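Local coordinates for Oxidored_FMN domain-containing protein (PDB 6L6J), which oxidises 6-hydroxypseudooxynicotine as an amine oxidase that carries FMN and a [4Fe-4S] cluster and also has an ADP bound, at residues Val201-Leu204 and Arg205-Ser209; Val525-Glu528 and Asp529-Tyr532; Val597-Leu600 and Leu601-Arg604. All coordinates share one frame; numbering follows the deposited sequence.

How the contacts relate
Followed from the N terminus, the three contacts come in series, and none nests in or crosses another; each lies within one unbroken run of chain. Contact 1 stays within helix 197-215, on the outside of the flavin-binding TIM barrel, and closes no loop. Contact 2 holds the turn leaving strand 522-527 for helix 533-542, and contact 3 closes the hairpin between strands 594-599 and 605-609; both belong to the OYE-like second alpha/beta domain. Their centres lie about 18 Å apart, whereas contact 1 is about 46 Å from contact 2 and about 52 Å from contact 3, centre to centre. Together they illustrate local bonding in helix, turn and hairpin.

Contact 1 (Val201-Leu204 and Arg205-Ser209); sequences VRLL and RETLS
Val201, Arg202, Leu203 and Leu204 offer their carbonyls to the amides four residues on, at Arg205, Glu206, Thr207 and Leu208, giving one continuous alpha-helical stretch, kinked where the amides of Leu203 and Leu204 lack a bond to the preceding turn. Two side-chain arrangements add to it. Thr207 has OG1 beside its own backbone N (chi1 -63°), which turns the hydroxyl back onto the preceding turn; OG1 donates to Leu203 O at 2.8 Å while Thr207 N reaches the same oxygen at 2.9 Å, from the opposite face of the carbonyl plane. One carbonyl thus takes two bonds, and a buried hydroxyl is satisfied within the helix. Further round, the Glu206 carboxylate lies against the aliphatic part of Arg202, with CD of Glu206 3.5 Å from CG of Arg202. Their charged ends do not meet directly: Arg202 NH1 and Glu206 OE2 are 4.8 Å apart, and a water accepts from the first and donates to the second. The planes of the two groups are turned 66° apart, and each has firmer ties elsewhere, Arg202 NE to Asp192 O and Glu206 OE1 to Tyr193 OH. Helix 197-215 precedes barrel strand 220-229. Leu203 and Thr207 pack on Phe148 of helix 142-162, while Val201 and Leu204 meet Val245 of helix 241-249, so the stretch is wedged between its neighbours in the ring of TIM-barrel helices.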
# COMPACT_ATOMS: atom_id res chain seq x y z
N VAL A 201 -3.07 26.06 18.59
CA VAL A 201 -2.28 26.19 17.33
C VAL A 201 -0.88 26.74 17.63
O VAL A 201 -0.02 26.64 16.75
CB VAL A 201 -3.03 27.05 16.29
CG1 VAL A 201 -2.74 28.54 16.47
CG2 VAL A 201 -2.71 26.59 14.87
N ARG A 202 -0.66 27.30 18.82
CA ARG A 202 0.59 28.01 19.22
C ARG A 202 1.83 27.14 18.92
O ARG A 202 2.86 27.69 18.43
CB ARG A 202 0.55 28.36 20.71
CG ARG A 202 1.79 29.10 21.22
CD ARG A 202 1.69 29.60 22.66
NE ARG A 202 0.37 30.16 22.95
CZ ARG A 202 -0.10 31.31 22.47
NH1 ARG A 202 0.65 32.06 21.67
NH2 ARG A 202 -1.32 31.70 22.77
N LEU A 203 1.78 25.84 19.23
CA LEU A 203 3.00 25.01 19.10
C LEU A 203 3.34 24.86 17.62
O LEU A 203 4.54 24.98 17.28
CB LEU A 203 2.80 23.66 19.78
CG LEU A 203 4.06 22.80 19.87
CD1 LEU A 203 5.28 23.64 20.22
CD2 LEU A 203 3.88 21.69 20.89
N LEU A 204 2.32 24.62 16.77
CA LEU A 204 2.48 24.49 15.30
C LEU A 204 3.03 25.80 14.72
O LEU A 204 3.95 25.71 13.89
CB LEU A 204 1.14 24.14 14.64
CG LEU A 204 1.18 24.14 13.11
CD1 LEU A 204 2.23 23.16 12.58
CD2 LEU A 204 -0.17 23.83 12.52
N ARG A 205 2.48 26.95 15.10
CA ARG A 205 2.94 28.29 14.63
C ARG A 205 4.39 28.51 15.10
O ARG A 205 5.25 28.75 14.25
CB ARG A 205 1.97 29.39 15.10
CG ARG A 205 2.56 30.79 15.26
CD ARG A 205 1.62 31.73 16.02
NE ARG A 205 0.59 32.26 15.14
CZ ARG A 205 -0.73 32.27 15.37
NH1 ARG A 205 -1.23 31.78 16.50
NH2 ARG A 205 -1.55 32.79 14.47
N GLU A 206 4.64 28.44 16.40
CA GLU A 206 5.98 28.69 17.02
C GLU A 206 7.06 27.78 16.40
O GLU A 206 8.19 28.23 16.24
CB GLU A 206 5.93 28.46 18.53
CG GLU A 206 5.20 29.54 19.29
CD GLU A 206 5.23 29.32 20.79
OE1 GLU A 206 5.36 28.16 21.21
OE2 GLU A 206 5.13 30.32 21.53
N THR A 207 6.74 26.53 16.09
CA THR A 207 7.69 25.58 15.48
C THR A 207 8.01 26.07 14.06
O THR A 207 9.20 26.40 13.79
CB THR A 207 7.13 24.15 15.57
OG1 THR A 207 7.03 23.85 16.96
CG2 THR A 207 7.99 23.11 14.90
N LEU A 208 6.98 26.15 13.21
CA LEU A 208 7.05 26.57 11.78
C LEU A 208 7.95 27.80 11.60
O LEU A 208 8.84 27.77 10.69
CB LEU A 208 5.64 26.88 11.30
CG LEU A 208 5.53 27.36 9.86
CD1 LEU A 208 6.10 26.32 8.91
CD2 LEU A 208 4.08 27.66 9.50
N SER A 209 7.71 28.84 12.42
CA SER A 209 8.51 30.09 12.50
C SER A 209 9.97 29.77 12.85
O SER A 209 10.85 30.40 12.24
CB SER A 209 7.90 31.05 13.50
OG SER A 209 8.83 32.02 13.94
O HOH W 1 3.72 32.33 21.15

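Contact 2 (Val525-Glu528 and Asp529-Tyr532); sequences VYDE and DYYY
Asp527 OD1 gathers two successive backbone amides, those of Asp529 and Tyr530, on the same face of its carboxylate. It does so at the end of strand 522-527, in the strand-loop-helix connection of the OYE-like second alpha/beta domain. The Tyr530 N bond is short and straight, 2.8 Å to Asp527 OD1 with an angle of 174° at the hydrogen, and Asp529 N lies 3.0 Å from that oxygen; both donors are tilted out of the carboxylate plane, Tyr530 N on the syn side and Asp529 N on the anti side. With CG anti to the backbone N (chi1 -176°), Asp527 carries its carboxylate toward the amides of the turn, where Tyr550 OH bonds the other oxygen, OD2. Asp529 then makes an Asx turn of its own: Tyr531 N reaches Asp529 OD2 at 3.0 Å, from above the carboxylate plane. A water lies between Asp527 OD1 and Asp529 OD2, two oxygens of like charge. Beyond the turn, the side chain of Tyr531 comes within about 5 Å of that of Cys347, an iron-sulfur ligand. Tyr530 and Glu528 run side by side, ring and carboxylate nearly perpendicular, with Tyr530 OH and Glu528 OE2 both hydrogen-bonded to Thr553 OG1.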
# COMPACT_ATOMS: atom_id res chain seq x y z
N VAL A 525 -20.64 -17.25 6.58
CA VAL A 525 -19.30 -17.22 5.92
C VAL A 525 -18.29 -17.37 7.04
O VAL A 525 -18.33 -16.54 7.95
CB VAL A 525 -19.06 -15.94 5.10
CG1 VAL A 525 -17.79 -16.02 4.29
CG2 VAL A 525 -20.23 -15.65 4.18
N TYR A 526 -17.52 -18.45 6.99
CA TYR A 526 -16.51 -18.81 8.02
C TYR A 526 -15.14 -18.44 7.47
O TYR A 526 -14.76 -18.96 6.39
CB TYR A 526 -16.64 -20.29 8.38
CG TYR A 526 -15.81 -20.75 9.55
CD1 TYR A 526 -15.81 -20.07 10.76
CD2 TYR A 526 -15.08 -21.93 9.47
CE1 TYR A 526 -15.07 -20.54 11.84
CE2 TYR A 526 -14.35 -22.41 10.54
CZ TYR A 526 -14.33 -21.70 11.72
OH TYR A 526 -13.59 -22.18 12.76
N ASP A 527 -14.48 -17.50 8.15
CA ASP A 527 -13.18 -16.92 7.74
C ASP A 527 -12.07 -17.51 8.62
O ASP A 527 -11.99 -17.12 9.80
CB ASP A 527 -13.22 -15.40 7.81
CG ASP A 527 -11.95 -14.76 7.30
OD1 ASP A 527 -11.18 -15.48 6.61
OD2 ASP A 527 -11.75 -13.55 7.60
N GLU A 528 -11.29 -18.43 8.05
CA GLU A 528 -9.99 -18.94 8.58
C GLU A 528 -8.85 -18.52 7.63
O GLU A 528 -7.75 -19.11 7.75
CB GLU A 528 -10.05 -20.46 8.69
CG GLU A 528 -10.75 -20.95 9.94
CD GLU A 528 -9.81 -21.25 11.08
OE1 GLU A 528 -9.00 -22.18 10.94
OE2 GLU A 528 -9.89 -20.55 12.11
N ASP A 529 -9.10 -17.60 6.69
CA ASP A 529 -8.10 -17.06 5.75
C ASP A 529 -7.56 -15.74 6.30
O ASP A 529 -6.36 -15.53 6.18
CB ASP A 529 -8.69 -16.85 4.36
CG ASP A 529 -7.80 -16.02 3.46
OD1 ASP A 529 -6.88 -16.58 2.87
OD2 ASP A 529 -8.04 -14.80 3.40
N TYR A 530 -8.44 -14.89 6.84
CA TYR A 530 -8.10 -13.68 7.64
C TYR A 530 -7.80 -12.47 6.73
O TYR A 530 -7.34 -11.41 7.24
CB TYR A 530 -6.91 -13.94 8.58
CG TYR A 530 -7.16 -14.86 9.75
CD1 TYR A 530 -8.37 -15.52 9.92
CD2 TYR A 530 -6.17 -15.11 10.68
CE1 TYR A 530 -8.60 -16.36 11.00
CE2 TYR A 530 -6.36 -15.97 11.75
CZ TYR A 530 -7.58 -16.59 11.92
OH TYR A 530 -7.76 -17.38 13.01
N TYR A 531 -8.02 -12.58 5.41
CA TYR A 531 -7.82 -11.43 4.48
C TYR A 531 -9.16 -11.03 3.84
O TYR A 531 -10.16 -11.02 4.55
CB TYR A 531 -6.64 -11.81 3.59
CG TYR A 531 -6.07 -10.70 2.74
CD1 TYR A 531 -6.38 -9.37 2.98
CD2 TYR A 531 -5.26 -10.98 1.66
CE1 TYR A 531 -5.90 -8.36 2.16
CE2 TYR A 531 -4.74 -9.97 0.86
CZ TYR A 531 -5.07 -8.65 1.10
OH TYR A 531 -4.57 -7.65 0.30
N TYR A 532 -9.22 -10.76 2.54
CA TYR A 532 -10.39 -10.12 1.88
C TYR A 532 -11.42 -11.14 1.36
O TYR A 532 -12.57 -10.75 1.17
CB TYR A 532 -9.90 -9.29 0.69
CG TYR A 532 -9.22 -10.11 -0.38
CD1 TYR A 532 -7.86 -10.35 -0.32
CD2 TYR A 532 -9.92 -10.62 -1.45
CE1 TYR A 532 -7.20 -11.07 -1.31
CE2 TYR A 532 -9.29 -11.34 -2.44
CZ TYR A 532 -7.92 -11.57 -2.38
OH TYR A 532 -7.31 -12.29 -3.37
O HOH W 2 -10.99 -14.15 4.19

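Contact 3 (Val597-Leu600 and Leu601-Arg604); sequences VSRL and LDGR
The Arg599 guanidinium has the Arg604 side chain over one face, with CD of Arg604 3.9 Å above the plane and offset toward the rim, and the Asp602 carboxylate at its edge. Arg599 NH1 lies at the edge of the Arg604 guanidinium, 3.5 Å from Arg604 NH1, a contact of like charges and not a bond, the two planes being 77° apart. Arg599 and Asp602 form a salt bridge in which NH2 of Arg599 faces OD2 of Asp602, the modelled separation being doubtfully short, while Arg599 NE makes a weak bond to Asp602 OD1 at 3.3 Å. A bend at chi3 (58°) brings the guanidinium round to this carboxylate, whose plane is turned 55° against it. Asp602 OD1 also accepts from Arg604 N at 3.0 Å, nearly straight along the C-O direction, which makes an Asx turn. These groups decorate a beta hairpin joining strands 594-599 and 605-609: Arg599 N donates to Arg604 O at 3.0 Å, and Gly603 N closes the tip back on Arg599 O. Gly603 has a positive phi, which helps the chain reverse. On the far side of strand 594-599, Ser598 and Leu600 bond through their backbones to Ala586 and Gly584. With one carboxylate serving both a guanidinium and a backbone amide, Asp602 couples a surface salt bridge to the shape of the turn, and its charge would probably offset part of the arginines' positive charge.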
# COMPACT_ATOMS: atom_id res chain seq x y z
N VAL A 597 -21.37 -23.92 16.99
CA VAL A 597 -20.14 -23.11 17.14
C VAL A 597 -19.70 -23.14 18.61
O VAL A 597 -20.51 -23.45 19.48
CB VAL A 597 -20.33 -21.67 16.63
CG1 VAL A 597 -20.85 -21.64 15.20
CG2 VAL A 597 -21.22 -20.85 17.54
N SER A 598 -18.45 -22.80 18.86
CA SER A 598 -17.80 -22.73 20.18
C SER A 598 -17.04 -21.40 20.26
O SER A 598 -16.35 -21.09 19.27
CB SER A 598 -16.88 -23.91 20.36
OG SER A 598 -16.22 -23.84 21.60
N ARG A 599 -17.19 -20.65 21.35
CA ARG A 599 -16.32 -19.47 21.64
C ARG A 599 -14.96 -19.97 22.15
O ARG A 599 -14.95 -20.81 23.05
CB ARG A 599 -16.99 -18.54 22.65
CG ARG A 599 -16.56 -17.09 22.50
CD ARG A 599 -17.50 -16.17 23.24
NE ARG A 599 -17.55 -16.55 24.64
CZ ARG A 599 -18.34 -15.99 25.55
NH1 ARG A 599 -19.18 -15.02 25.24
NH2 ARG A 599 -18.29 -16.43 26.80
N LEU A 600 -13.86 -19.47 21.57
CA LEU A 600 -12.49 -19.95 21.88
C LEU A 600 -12.10 -19.62 23.34
O LEU A 600 -11.50 -20.48 23.97
CB LEU A 600 -11.49 -19.40 20.85
CG LEU A 600 -11.72 -19.90 19.43
CD1 LEU A 600 -10.66 -19.36 18.47
CD2 LEU A 600 -11.72 -21.43 19.37
N LEU A 601 -12.45 -18.46 23.87
CA LEU A 601 -11.95 -18.06 25.22
C LEU A 601 -12.39 -19.10 26.26
O LEU A 601 -11.59 -19.38 27.16
CB LEU A 601 -12.48 -16.67 25.59
CG LEU A 601 -11.83 -15.49 24.88
CD1 LEU A 601 -12.57 -14.19 25.21
CD2 LEU A 601 -10.36 -15.36 25.24
N ASP A 602 -13.62 -19.61 26.17
CA ASP A 602 -14.28 -20.35 27.28
C ASP A 602 -15.22 -21.46 26.78
O ASP A 602 -15.88 -22.06 27.63
CB ASP A 602 -15.08 -19.38 28.16
CG ASP A 602 -16.13 -18.61 27.38
OD1 ASP A 602 -16.74 -19.20 26.45
OD2 ASP A 602 -16.35 -17.42 27.70
N GLY A 603 -15.33 -21.69 25.47
CA GLY A 603 -16.06 -22.86 24.93
C GLY A 603 -17.57 -22.80 25.10
O GLY A 603 -18.20 -23.87 24.95
N ARG A 604 -18.13 -21.62 25.40
CA ARG A 604 -19.60 -21.37 25.36
C ARG A 604 -20.09 -21.79 23.98
O ARG A 604 -19.65 -21.18 23.00
CB ARG A 604 -19.93 -19.89 25.64
CG ARG A 604 -21.42 -19.58 25.71
CD ARG A 604 -21.75 -18.14 25.33
NE ARG A 604 -23.08 -17.71 25.80
CZ ARG A 604 -23.41 -16.46 26.19
NH1 ARG A 604 -22.52 -15.48 26.19
NH2 ARG A 604 -24.64 -16.22 26.61